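Local coordinates for citryl-spermidine/3,4-dihydroxybenzoyl-citryl-spermidine:spermidine ligase (PDB 3TO3), which catalyses the ATP-dependent condensation of spermidine with citryl-spermidine or its 3,4-dihydroxybenzoyl derivative during biosynthesis of the siderophore petrobactin, at residues K64-E69 and I87-D92; Q57-D62 and F108-V113; E229-M234 and G267-G272; W193-K198 and K239-I244. All blocks are in the same frame, centred on the assembly; numbering follows the deposited sequence. Where two conformers were deposited one is given.

Interaction 1 of 4, residues K64-E69 and I87-D92; sequences KSVTYE and IVRVQD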
# COMPACT_ATOMS: atom_id res chain seq x y z
N LYS B 64 24.34 17.27 14.97
CA LYS B 64 24.94 18.59 14.89
C LYS B 64 23.88 19.60 14.42
O LYS B 64 23.08 19.33 13.50
CB LYS B 64 26.17 18.60 13.97
CG LYS B 64 26.91 19.94 13.92
CD LYS B 64 27.92 20.01 12.77
CE LYS B 64 28.15 21.47 12.36
NZ LYS B 64 29.12 21.65 11.23
N SER B 65 23.87 20.77 15.07
CA SER B 65 22.82 21.72 14.78
C SER B 65 22.85 22.23 13.33
O SER B 65 23.89 22.34 12.68
CB SER B 65 22.80 22.86 15.81
OG SER B 65 23.74 23.85 15.50
N VAL B 66 21.66 22.50 12.83
CA VAL B 66 21.51 23.02 11.49
C VAL B 66 20.40 24.07 11.60
O VAL B 66 19.61 24.03 12.52
CB VAL B 66 21.11 21.89 10.53
CG1 VAL B 66 19.64 21.56 10.68
CG2 VAL B 66 21.41 22.28 9.12
N THR B 67 20.36 25.00 10.66
CA THR B 67 19.33 26.04 10.64
C THR B 67 18.74 26.17 9.24
O THR B 67 19.48 26.19 8.26
CB THR B 67 19.89 27.39 11.14
OG1 THR B 67 19.88 27.41 12.57
CG2 THR B 67 19.05 28.55 10.66
N TYR B 68 17.41 26.26 9.15
CA TYR B 68 16.74 26.61 7.90
C TYR B 68 16.25 28.05 7.92
O TYR B 68 15.64 28.48 8.89
CB TYR B 68 15.58 25.67 7.64
CG TYR B 68 16.04 24.26 7.38
CD1 TYR B 68 16.35 23.86 6.10
CD2 TYR B 68 16.19 23.35 8.42
CE1 TYR B 68 16.78 22.60 5.85
CE2 TYR B 68 16.63 22.06 8.17
CZ TYR B 68 16.91 21.69 6.87
OH TYR B 68 17.34 20.44 6.53
N GLU B 69 16.52 28.79 6.85
CA GLU B 69 16.25 30.22 6.81
C GLU B 69 15.35 30.57 5.66
O GLU B 69 15.50 30.05 4.56
CB GLU B 69 17.54 31.02 6.59
CG GLU B 69 18.41 31.17 7.80
CD GLU B 69 19.63 32.06 7.55
OE1 GLU B 69 19.76 32.65 6.44
OE2 GLU B 69 20.47 32.18 8.48
N ILE B 87 13.76 28.19 0.69
CA ILE B 87 14.15 27.70 1.99
C ILE B 87 15.56 27.11 1.96
O ILE B 87 15.83 26.14 1.25
CB ILE B 87 13.11 26.71 2.51
CG1 ILE B 87 11.82 27.48 2.83
CG2 ILE B 87 13.65 25.98 3.75
CD1 ILE B 87 10.64 26.82 2.35
N VAL B 88 16.44 27.75 2.73
CA VAL B 88 17.87 27.50 2.69
C VAL B 88 18.36 26.80 3.96
O VAL B 88 18.02 27.20 5.09
CB VAL B 88 18.65 28.82 2.56
CG1 VAL B 88 20.13 28.55 2.51
CG2 VAL B 88 18.20 29.55 1.32
N ARG B 89 19.15 25.75 3.76
CA ARG B 89 19.75 25.04 4.87
C ARG B 89 21.13 25.62 5.20
O ARG B 89 22.03 25.62 4.36
CB ARG B 89 19.88 23.56 4.54
CG ARG B 89 20.45 22.69 5.67
CD ARG B 89 20.50 21.27 5.19
NE ARG B 89 20.86 20.28 6.20
CZ ARG B 89 22.10 19.93 6.50
NH1 ARG B 89 23.14 20.52 5.90
NH2 ARG B 89 22.32 18.99 7.42
N VAL B 90 21.30 26.09 6.42
CA VAL B 90 22.58 26.67 6.85
C VAL B 90 23.31 25.82 7.88
O VAL B 90 22.83 25.64 9.01
CB VAL B 90 22.37 28.04 7.45
CG1 VAL B 90 23.72 28.69 7.73
CG2 VAL B 90 21.53 28.87 6.50
N GLN B 91 24.44 25.24 7.48
CA GLN B 91 25.33 24.65 8.45
C GLN B 91 26.74 25.20 8.30
O GLN B 91 27.18 26.08 9.04
CB GLN B 91 25.33 23.14 8.26
CG GLN B 91 26.22 22.39 9.21
CD GLN B 91 25.87 20.92 9.22
OE1 GLN B 91 26.09 20.21 8.22
NE2 GLN B 91 25.28 20.46 10.32
N ASP B 92 27.45 24.70 7.30
CA ASP B 92 28.76 25.24 7.02
C ASP B 92 28.54 26.31 5.97
O ASP B 92 28.80 27.49 6.21
CB ASP B 92 29.75 24.16 6.58
CG ASP B 92 30.38 23.43 7.76
OD1 ASP B 92 30.22 23.90 8.91
OD2 ASP B 92 31.06 22.40 7.53

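Interaction 2 of 4, residues Q57-D62 and F108-V113; sequences QGLDED and FRVVNV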
# COMPACT_ATOMS: atom_id res chain seq x y z
N GLN B 57 15.21 25.81 13.65
CA GLN B 57 16.23 24.90 14.21
C GLN B 57 16.07 23.46 13.73
O GLN B 57 14.96 22.96 13.59
CB GLN B 57 16.12 24.91 15.73
CG GLN B 57 16.49 26.22 16.39
CD GLN B 57 17.94 26.59 16.16
OE1 GLN B 57 18.83 25.72 16.15
NE2 GLN B 57 18.20 27.89 15.95
N GLY B 58 17.19 22.77 13.53
CA GLY B 58 17.16 21.33 13.32
C GLY B 58 18.45 20.68 13.81
O GLY B 58 19.34 21.36 14.34
N LEU B 59 18.55 19.36 13.65
CA LEU B 59 19.76 18.61 13.97
C LEU B 59 19.98 17.59 12.86
O LEU B 59 19.03 16.95 12.43
CB LEU B 59 19.60 17.85 15.29
CG LEU B 59 19.62 18.60 16.61
CD1 LEU B 59 19.34 17.62 17.78
CD2 LEU B 59 20.96 19.32 16.81
N ASP B 60 21.22 17.43 12.41
CA ASP B 60 21.51 16.43 11.39
C ASP B 60 21.64 15.07 12.03
O ASP B 60 21.46 14.93 13.24
CB ASP B 60 22.73 16.79 10.54
CG ASP B 60 24.02 16.86 11.32
OD1 ASP B 60 24.09 16.33 12.46
OD2 ASP B 60 24.99 17.42 10.78
N GLU B 61 21.94 14.05 11.24
CA GLU B 61 21.96 12.69 11.78
C GLU B 61 23.09 12.45 12.79
O GLU B 61 23.01 11.55 13.63
CB GLU B 61 21.95 11.66 10.65
CG GLU B 61 22.77 12.04 9.43
CD GLU B 61 22.80 10.93 8.39
OE1 GLU B 61 23.54 11.08 7.39
OE2 GLU B 61 22.08 9.92 8.56
N ASP B 62 24.13 13.28 12.72
CA ASP B 62 25.25 13.25 13.67
C ASP B 62 24.93 14.17 14.85
O ASP B 62 25.80 14.50 15.66
CB ASP B 62 26.55 13.66 12.99
CG ASP B 62 26.72 13.03 11.63
OD1 ASP B 62 26.25 11.88 11.46
OD2 ASP B 62 27.29 13.70 10.74
N PHE B 108 12.34 17.75 12.94
CA PHE B 108 11.69 16.94 13.97
C PHE B 108 12.63 16.12 14.89
O PHE B 108 12.17 15.30 15.70
CB PHE B 108 10.50 16.16 13.39
CG PHE B 108 9.38 17.06 12.91
CD1 PHE B 108 8.73 17.92 13.79
CD2 PHE B 108 8.98 17.06 11.59
CE1 PHE B 108 7.71 18.77 13.35
CE2 PHE B 108 7.94 17.92 11.14
CZ PHE B 108 7.32 18.77 12.03
N ARG B 109 13.94 16.32 14.75
CA ARG B 109 14.85 15.84 15.78
C ARG B 109 14.80 16.80 16.98
O ARG B 109 15.06 16.43 18.11
CB ARG B 109 16.28 15.72 15.26
CG ARG B 109 16.49 14.61 14.28
CD ARG B 109 17.97 14.14 14.24
NE ARG B 109 18.09 13.02 13.31
CZ ARG B 109 18.12 13.15 11.98
NH1 ARG B 109 18.07 14.35 11.42
NH2 ARG B 109 18.22 12.06 11.22
N VAL B 110 14.50 18.06 16.69
CA VAL B 110 14.35 19.07 17.72
C VAL B 110 12.95 19.05 18.32
O VAL B 110 12.78 19.16 19.52
CB VAL B 110 14.66 20.45 17.13
CG1 VAL B 110 14.32 21.54 18.12
CG2 VAL B 110 16.12 20.53 16.70
N VAL B 111 11.94 18.90 17.47
CA VAL B 111 10.55 18.97 17.90
C VAL B 111 9.89 17.59 17.79
O VAL B 111 9.88 17.02 16.73
CB VAL B 111 9.78 19.99 17.00
CG1 VAL B 111 8.26 19.78 17.09
CG2 VAL B 111 10.16 21.41 17.38
N ASN B 112 9.33 17.07 18.87
CA ASN B 112 8.80 15.70 18.82
C ASN B 112 7.48 15.46 18.07
O ASN B 112 6.49 16.17 18.27
CB ASN B 112 8.72 15.10 20.22
CG ASN B 112 9.02 13.62 20.22
OD1 ASN B 112 8.11 12.78 20.16
ND2 ASN B 112 10.31 13.29 20.24
N VAL B 113 7.48 14.45 17.20
CA VAL B 113 6.24 14.00 16.57
C VAL B 113 6.12 12.46 16.61
O VAL B 113 7.02 11.79 17.07
CB VAL B 113 6.08 14.53 15.12
CG1 VAL B 113 5.85 16.05 15.11
CG2 VAL B 113 7.30 14.16 14.26

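Interaction 3 of 4, residues E229-M234 and G267-G272; sequences ERIHSM and GIIYLG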
# COMPACT_ATOMS: atom_id res chain seq x y z
N GLU B 229 -31.04 -10.97 -17.67
CA GLU B 229 -31.06 -12.29 -18.30
C GLU B 229 -29.75 -13.00 -18.04
O GLU B 229 -29.70 -14.22 -18.02
CB GLU B 229 -31.33 -12.20 -19.80
CG GLU B 229 -32.63 -12.89 -20.24
CD GLU B 229 -32.58 -14.41 -20.10
OE1 GLU B 229 -31.48 -14.98 -19.88
OE2 GLU B 229 -33.65 -15.05 -20.21
N ARG B 230 -28.69 -12.23 -17.84
CA ARG B 230 -27.39 -12.81 -17.54
C ARG B 230 -27.37 -13.42 -16.13
O ARG B 230 -26.98 -14.56 -15.95
CB ARG B 230 -26.27 -11.79 -17.75
CG ARG B 230 -24.93 -12.25 -17.22
CD ARG B 230 -23.78 -11.45 -17.81
NE ARG B 230 -22.66 -11.32 -16.86
CZ ARG B 230 -21.94 -12.34 -16.40
NH1 ARG B 230 -22.22 -13.58 -16.78
NH2 ARG B 230 -20.95 -12.12 -15.53
N ILE B 231 -27.82 -12.65 -15.14
CA ILE B 231 -27.96 -13.11 -13.77
C ILE B 231 -28.82 -14.37 -13.70
O ILE B 231 -28.47 -15.32 -13.03
CB ILE B 231 -28.60 -12.01 -12.89
CG1 ILE B 231 -27.76 -10.73 -12.92
CG2 ILE B 231 -28.80 -12.47 -11.46
CD1 ILE B 231 -28.41 -9.54 -12.24
N HIS B 232 -29.93 -14.37 -14.42
CA HIS B 232 -30.85 -15.51 -14.39
C HIS B 232 -30.24 -16.80 -14.91
O HIS B 232 -30.59 -17.87 -14.45
CB HIS B 232 -32.14 -15.21 -15.16
CG HIS B 232 -33.13 -16.33 -15.10
ND1 HIS B 232 -33.87 -16.61 -13.97
CD2 HIS B 232 -33.48 -17.26 -16.02
CE1 HIS B 232 -34.65 -17.65 -14.20
NE2 HIS B 232 -34.43 -18.07 -15.44
N SER B 233 -29.33 -16.69 -15.86
CA SER B 233 -28.70 -17.85 -16.48
C SER B 233 -27.51 -18.34 -15.64
O SER B 233 -26.85 -19.31 -16.00
CB SER B 233 -28.24 -17.51 -17.88
OG SER B 233 -27.19 -16.55 -17.82
N MSE B 234 -27.22 -17.63 -14.56
CA MSE B 234 -26.29 -18.12 -13.55
C MSE B 234 -27.03 -18.80 -12.41
O MSE B 234 -26.44 -19.07 -11.36
CB MSE B 234 -25.42 -17.01 -13.00
CG MSE B 234 -24.84 -16.17 -14.08
SE MSE B 234 -23.90 -14.70 -13.30
CE MSE B 234 -22.17 -15.67 -13.10
N GLY B 267 -22.73 -12.86 -4.33
CA GLY B 267 -23.08 -11.63 -3.64
C GLY B 267 -22.87 -10.44 -4.57
O GLY B 267 -23.55 -9.41 -4.45
N ILE B 268 -21.90 -10.59 -5.48
CA ILE B 268 -21.52 -9.57 -6.44
C ILE B 268 -21.36 -10.22 -7.82
O ILE B 268 -20.74 -11.29 -7.96
CB ILE B 268 -20.19 -8.94 -6.07
CG1 ILE B 268 -20.38 -7.86 -5.03
CG2 ILE B 268 -19.59 -8.25 -7.24
CD1 ILE B 268 -19.02 -7.38 -4.56
N ILE B 269 -21.93 -9.62 -8.84
CA ILE B 269 -21.83 -10.21 -10.16
C ILE B 269 -21.46 -9.13 -11.16
O ILE B 269 -22.09 -8.06 -11.20
CB ILE B 269 -23.16 -10.84 -10.63
CG1 ILE B 269 -23.66 -11.89 -9.63
CG2 ILE B 269 -23.01 -11.44 -12.01
CD1 ILE B 269 -25.08 -12.39 -9.90
N TYR B 270 -20.43 -9.40 -11.94
CA TYR B 270 -19.96 -8.47 -12.94
C TYR B 270 -20.91 -8.48 -14.14
O TYR B 270 -21.20 -9.53 -14.68
CB TYR B 270 -18.53 -8.84 -13.36
CG TYR B 270 -18.09 -8.14 -14.63
CD1 TYR B 270 -17.60 -6.85 -14.60
CD2 TYR B 270 -18.17 -8.77 -15.86
CE1 TYR B 270 -17.22 -6.18 -15.79
CE2 TYR B 270 -17.79 -8.13 -17.04
CZ TYR B 270 -17.31 -6.84 -17.00
OH TYR B 270 -16.96 -6.22 -18.18
N LEU B 271 -21.37 -7.31 -14.54
CA LEU B 271 -22.25 -7.19 -15.71
C LEU B 271 -21.48 -6.68 -16.95
O LEU B 271 -21.46 -7.34 -17.98
CB LEU B 271 -23.48 -6.34 -15.39
CG LEU B 271 -24.18 -6.93 -14.17
CD1 LEU B 271 -25.24 -5.95 -13.57
CD2 LEU B 271 -24.79 -8.26 -14.55
N GLY B 272 -20.91 -5.48 -16.87
CA GLY B 272 -20.15 -4.94 -17.99
C GLY B 272 -19.87 -3.45 -17.87
O GLY B 272 -19.88 -2.90 -16.78

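Interaction 4 of 4, residues W193-K198 and K239-I244; sequences WIAAHK and KQYLFI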
# COMPACT_ATOMS: atom_id res chain seq x y z
N TRP B 193 -20.43 -1.82 -14.43
CA TRP B 193 -21.70 -2.14 -13.76
C TRP B 193 -21.63 -3.48 -13.08
O TRP B 193 -21.25 -4.47 -13.71
CB TRP B 193 -22.86 -2.17 -14.76
CG TRP B 193 -23.36 -0.81 -15.10
CD1 TRP B 193 -23.11 -0.12 -16.23
CD2 TRP B 193 -24.15 0.04 -14.26
NE1 TRP B 193 -23.70 1.11 -16.17
CE2 TRP B 193 -24.35 1.23 -14.97
CE3 TRP B 193 -24.73 -0.10 -13.00
CZ2 TRP B 193 -25.11 2.30 -14.45
CZ3 TRP B 193 -25.47 0.93 -12.49
CH2 TRP B 193 -25.66 2.13 -13.22
N ILE B 194 -22.01 -3.53 -11.80
CA ILE B 194 -22.13 -4.81 -11.11
C ILE B 194 -23.54 -4.98 -10.55
O ILE B 194 -24.22 -4.00 -10.25
CB ILE B 194 -21.10 -4.98 -9.91
CG1 ILE B 194 -21.48 -4.07 -8.75
CG2 ILE B 194 -19.66 -4.78 -10.36
CD1 ILE B 194 -20.68 -4.27 -7.51
N ALA B 195 -23.96 -6.22 -10.39
CA ALA B 195 -25.13 -6.52 -9.59
C ALA B 195 -24.66 -6.84 -8.18
O ALA B 195 -23.68 -7.55 -7.98
CB ALA B 195 -25.88 -7.70 -10.17
N ALA B 196 -25.38 -6.31 -7.20
CA ALA B 196 -25.05 -6.55 -5.80
C ALA B 196 -26.28 -7.11 -5.11
O ALA B 196 -27.34 -6.52 -5.20
CB ALA B 196 -24.62 -5.25 -5.14
N HIS B 197 -26.11 -8.21 -4.39
CA HIS B 197 -27.21 -8.87 -3.69
C HIS B 197 -27.77 -8.06 -2.49
O HIS B 197 -27.03 -7.48 -1.68
CB HIS B 197 -26.80 -10.26 -3.28
CG HIS B 197 -27.95 -11.14 -2.88
ND1 HIS B 197 -28.79 -10.84 -1.83
CD2 HIS B 197 -28.36 -12.34 -3.35
CE1 HIS B 197 -29.68 -11.80 -1.69
NE2 HIS B 197 -29.44 -12.73 -2.59
N LYS B 198 -29.10 -8.03 -2.41
CA LYS B 198 -29.81 -7.15 -1.51
C LYS B 198 -29.67 -7.60 -0.07
O LYS B 198 -30.12 -6.94 0.85
CB LYS B 198 -31.30 -7.09 -1.90
CG LYS B 198 -31.58 -6.38 -3.23
CD LYS B 198 -33.07 -6.17 -3.43
CE LYS B 198 -33.44 -5.90 -4.89
NZ LYS B 198 -34.94 -5.84 -5.14
N LYS B 239 -34.40 -10.47 -9.12
CA LYS B 239 -35.09 -9.63 -8.14
C LYS B 239 -34.36 -9.49 -6.79
O LYS B 239 -34.77 -8.69 -5.96
CB LYS B 239 -36.52 -10.14 -7.90
CG LYS B 239 -37.40 -10.22 -9.16
CD LYS B 239 -38.83 -10.61 -8.78
CE LYS B 239 -39.56 -11.31 -9.92
NZ LYS B 239 -39.10 -12.72 -10.08
N GLN B 240 -33.30 -10.27 -6.57
CA GLN B 240 -32.53 -10.19 -5.33
C GLN B 240 -31.34 -9.23 -5.41
O GLN B 240 -30.50 -9.21 -4.50
CB GLN B 240 -32.05 -11.57 -4.88
CG GLN B 240 -33.16 -12.55 -4.51
CD GLN B 240 -33.66 -12.33 -3.10
OE1 GLN B 240 -34.46 -11.43 -2.84
NE2 GLN B 240 -33.19 -13.16 -2.17
N TYR B 241 -31.23 -8.50 -6.52
CA TYR B 241 -30.06 -7.64 -6.75
C TYR B 241 -30.36 -6.18 -7.02
O TYR B 241 -31.35 -5.85 -7.68
CB TYR B 241 -29.23 -8.17 -7.91
CG TYR B 241 -28.61 -9.51 -7.63
CD1 TYR B 241 -27.27 -9.61 -7.31
CD2 TYR B 241 -29.37 -10.68 -7.67
CE1 TYR B 241 -26.70 -10.83 -7.05
CE2 TYR B 241 -28.81 -11.90 -7.39
CZ TYR B 241 -27.45 -11.97 -7.09
OH TYR B 241 -26.87 -13.18 -6.82
N LEU B 242 -29.49 -5.31 -6.52
CA LEU B 242 -29.43 -3.93 -6.99
C LEU B 242 -28.26 -3.79 -7.97
O LEU B 242 -27.51 -4.73 -8.18
CB LEU B 242 -29.30 -2.99 -5.80
CG LEU B 242 -30.47 -3.02 -4.80
CD1 LEU B 242 -30.16 -2.27 -3.49
CD2 LEU B 242 -31.76 -2.42 -5.44
N PHE B 243 -28.08 -2.62 -8.54
CA PHE B 243 -27.08 -2.40 -9.58
C PHE B 243 -26.27 -1.20 -9.19
O PHE B 243 -26.86 -0.17 -8.86
CB PHE B 243 -27.75 -2.17 -10.93
CG PHE B 243 -28.51 -3.37 -11.41
CD1 PHE B 243 -29.82 -3.59 -10.99
CD2 PHE B 243 -27.90 -4.31 -12.22
CE1 PHE B 243 -30.53 -4.74 -11.41
CE2 PHE B 243 -28.60 -5.46 -12.64
CZ PHE B 243 -29.90 -5.66 -12.25
N ILE B 244 -24.94 -1.34 -9.19
CA ILE B 244 -24.07 -0.24 -8.78
C ILE B 244 -22.96 -0.04 -9.81
O ILE B 244 -22.30 -1.00 -10.21
CB ILE B 244 -23.39 -0.63 -7.46
CG1 ILE B 244 -24.41 -1.29 -6.51
CG2 ILE B 244 -22.66 0.54 -6.85
CD1 ILE B 244 -23.88 -1.47 -5.11
O HOH W 1 -31.19 -15.08 -2.84

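Interaction 1 of 4, residues K64-E69 and I87-D92
Thr67 and Val90 form a hydrogen-bonded antiparallel pair in which each residue's N-H meets the other's carbonyl, Val90 N to Thr67 O at 2.6 Å and Thr67 N to Val90 O at 3.0 Å. Glu69 and Val88 repeat the exchange two residues along, so that four backbone donors and four acceptors are satisfied within the ladder. Between these pairs, Tyr68 and Arg89 sit opposite each other without backbone bonds, and Tyr68 CA lies 3.1 Å from Val88 O in a CA-H...O contact.

The side chains on this Tyr68-Arg89 face turn toward helix 100-110. Arg89 CG, anti to the backbone N (chi1 -177°), lies 3.7 Å from Tyr68 CE1 and also touches Val66 CG2; from there the chain runs extended to NE. Val66 CG2 rests over the centre of one face of the guanidinium, while Tyr68 OH lies at its edge, in plane. The polar ends of both residues are claimed by Glu106 OE1, which accepts a hydrogen bond from Tyr68 OH and forms a salt bridge with Arg89 NE. On the other face of the sheet, Val90 CG2 packs against the carboxylate end of Glu69, 3.9 Å from CD.

Beyond the ladder, the bonds become weak. Gln91 NE2 reaches Ser65 O at 3.3 Å, its stronger partner being Asp60, and a salt bridge from Lys64 NZ to one modelled conformer of Asp92 is weak and doubtful. The chemistry thus implies a pairing carried by backbone bonds, with one glutamate tying the phenol and guanidinium to the helix and at most loose, uncertain charge pairing at the exposed end.

Interaction 2 of 4, residues Q57-D62 and F108-V113
Leu59 and Arg109 meet where the weakly bonded C-terminal part of helix 100-110 packs against the end of strand 52-59, a helix-on-sheet contact beside the antiparallel sheet that also holds strands 65-74 and 88-90.

The polar part is a single hydrogen bond across the segments. Arg109 NH1 gives it to Leu59 O at 2.9 Å, with an N-H...O angle of 142°, and the oxygen lies somewhat out of the guanidinium plane. Arg109 is extended from CG to NE, which carries its planar end past the strand terminus to the turn that follows. The Asp60 carboxylate holds the same turn, OD1 accepting from the backbone N of Lys64. The carboxylates of Asp60 and Glu61 do not touch the guanidinium, although Glu61 OE2 is 5.2 Å from Arg109 NH2, near enough that their opposite charges may attract weakly.

The backbone of the turn lies over one face of the guanidinium. Glu61 CA is 3.8 Å above the guanidinium plane, over its centre, and Asp60 C sits over the same group, offset toward the rim. Glu61 also packs on Asn358 of the second subunit, which places this turn at the dimer interface.

Apolar packing makes up the rest. The CB atoms of Leu59 and Arg109 are 3.9 Å apart. Leu59 and Val110 cross at about a right angle, Leu59 CG being 4.0 Å from Val110 CG2. That methyl is anti to the carbonyl carbon of its own residue, and it lies against the strand backbone, 3.6 Å from Gly58 CA.

Interaction 3 of 4, residues E229-M234 and G267-G272
Arg230 hands two N-H groups to the carbonyl of Tyr270, joining the C-terminal end of helix 221-232 to strand 268-273, which is outermost, within this chain, in a three-stranded antiparallel sheet. Of these bonds the one from NH2 is the stronger: NH2 to Tyr270 O measures 2.7 Å, with the oxygen close to the guanidinium plane and the donor in the carbonyl plane. The second, from Arg230 NE to the same oxygen, is weak at 3.2 Å. With CG anti to the backbone N (chi1 169°), the Arg230 chain sets off toward the strand, and a bend at chi3 places NE beside that oxygen.

Next to this grip lies an apolar patch. Ile269 meets Ile231 through its CD1, 4.0 Å from Ile231 CG2. Ile231 uses its other branch as well, with CG1 4.2 Å from Leu271 CD2.

Farther out, Ser233 OG bonds to Arg230 O at 2.7 Å and Met234 N to Ile231 O, tying residues 233-234 to the carbonyls three residues before them. Adjoining Tyr270, the strand carries a classic beta bulge, Leu271 and Gly272 both standing opposite Trp193. Tyr270 makes an edge-to-face ring pair with His8 of the second subunit. Met234, a selenomethionine, runs antiparallel to the side chain of Ile269, its SE 3.6 Å from Ile269 CG2.

Interaction 4 of 4, residues W193-K198 and K239-I244
His197 CG stands anti to its backbone N (chi1 -165°) and Tyr241 CG anti to its carbonyl carbon (chi1 -66°); the two residues lie on the same face of the sheet, and these torsions turn their CG atoms so that the rings meet. They form an edge-to-face pair, the imidazole edge toward the phenol face, with centroids 5.1 Å apart and planes at 64°. Gln240 CB lies over a face of the imidazole in a CH-pi contact, 4.0 Å from the ring centroid. One water links His197 NE2 to Gln240 NE2, while His197 ND1 bonds to the backbone N of Lys199 and Tyr241 OH to Lys266 O.

Backbone bonds run reciprocally in the pairs Ile194-Ile244 and Ala196-Leu242, both Ala196-Leu242 bonds measuring 2.8 Å. Lys198 N extends the ladder to Gln240 O, and its extended side chain takes NZ to Lys239 O at 3.0 Å. On the Ala196-Ile244 face, Ala196 CB meets Ile244 CD1 at 3.9 Å.

Helix 221-232 covers the Ala195-Tyr241 face through Ile231, and Tyr355 touches the other. This is the pairing of the central strand with an outer strand of the chain's three-stranded antiparallel sheet, order 2-1-3, within the IucA/IucC family region.

In the fold
The four contacts form two touching pairs far apart in space; interactions 1 and 4 lie on opposite sides of the chain's centre, about 60 Å apart between centres. Interactions 1 and 2, with centres about 12 Å apart, share one antiparallel sheet: Gly58 N bonds to Val66 O at 2.9 Å, and interaction 1 is nested within the loop that interaction 2 closes. Interactions 3 and 4, about 9 Å apart between centres, alternate along the sequence and share the three-stranded sheet, where Ala195 N meets Ile269 O at 2.8 Å. Interactions 1 to 3 are away from the ATP and magnesium sites; in interaction 4, the Ile244 side chain lies about 11 Å from that of ATP-binding Lys299.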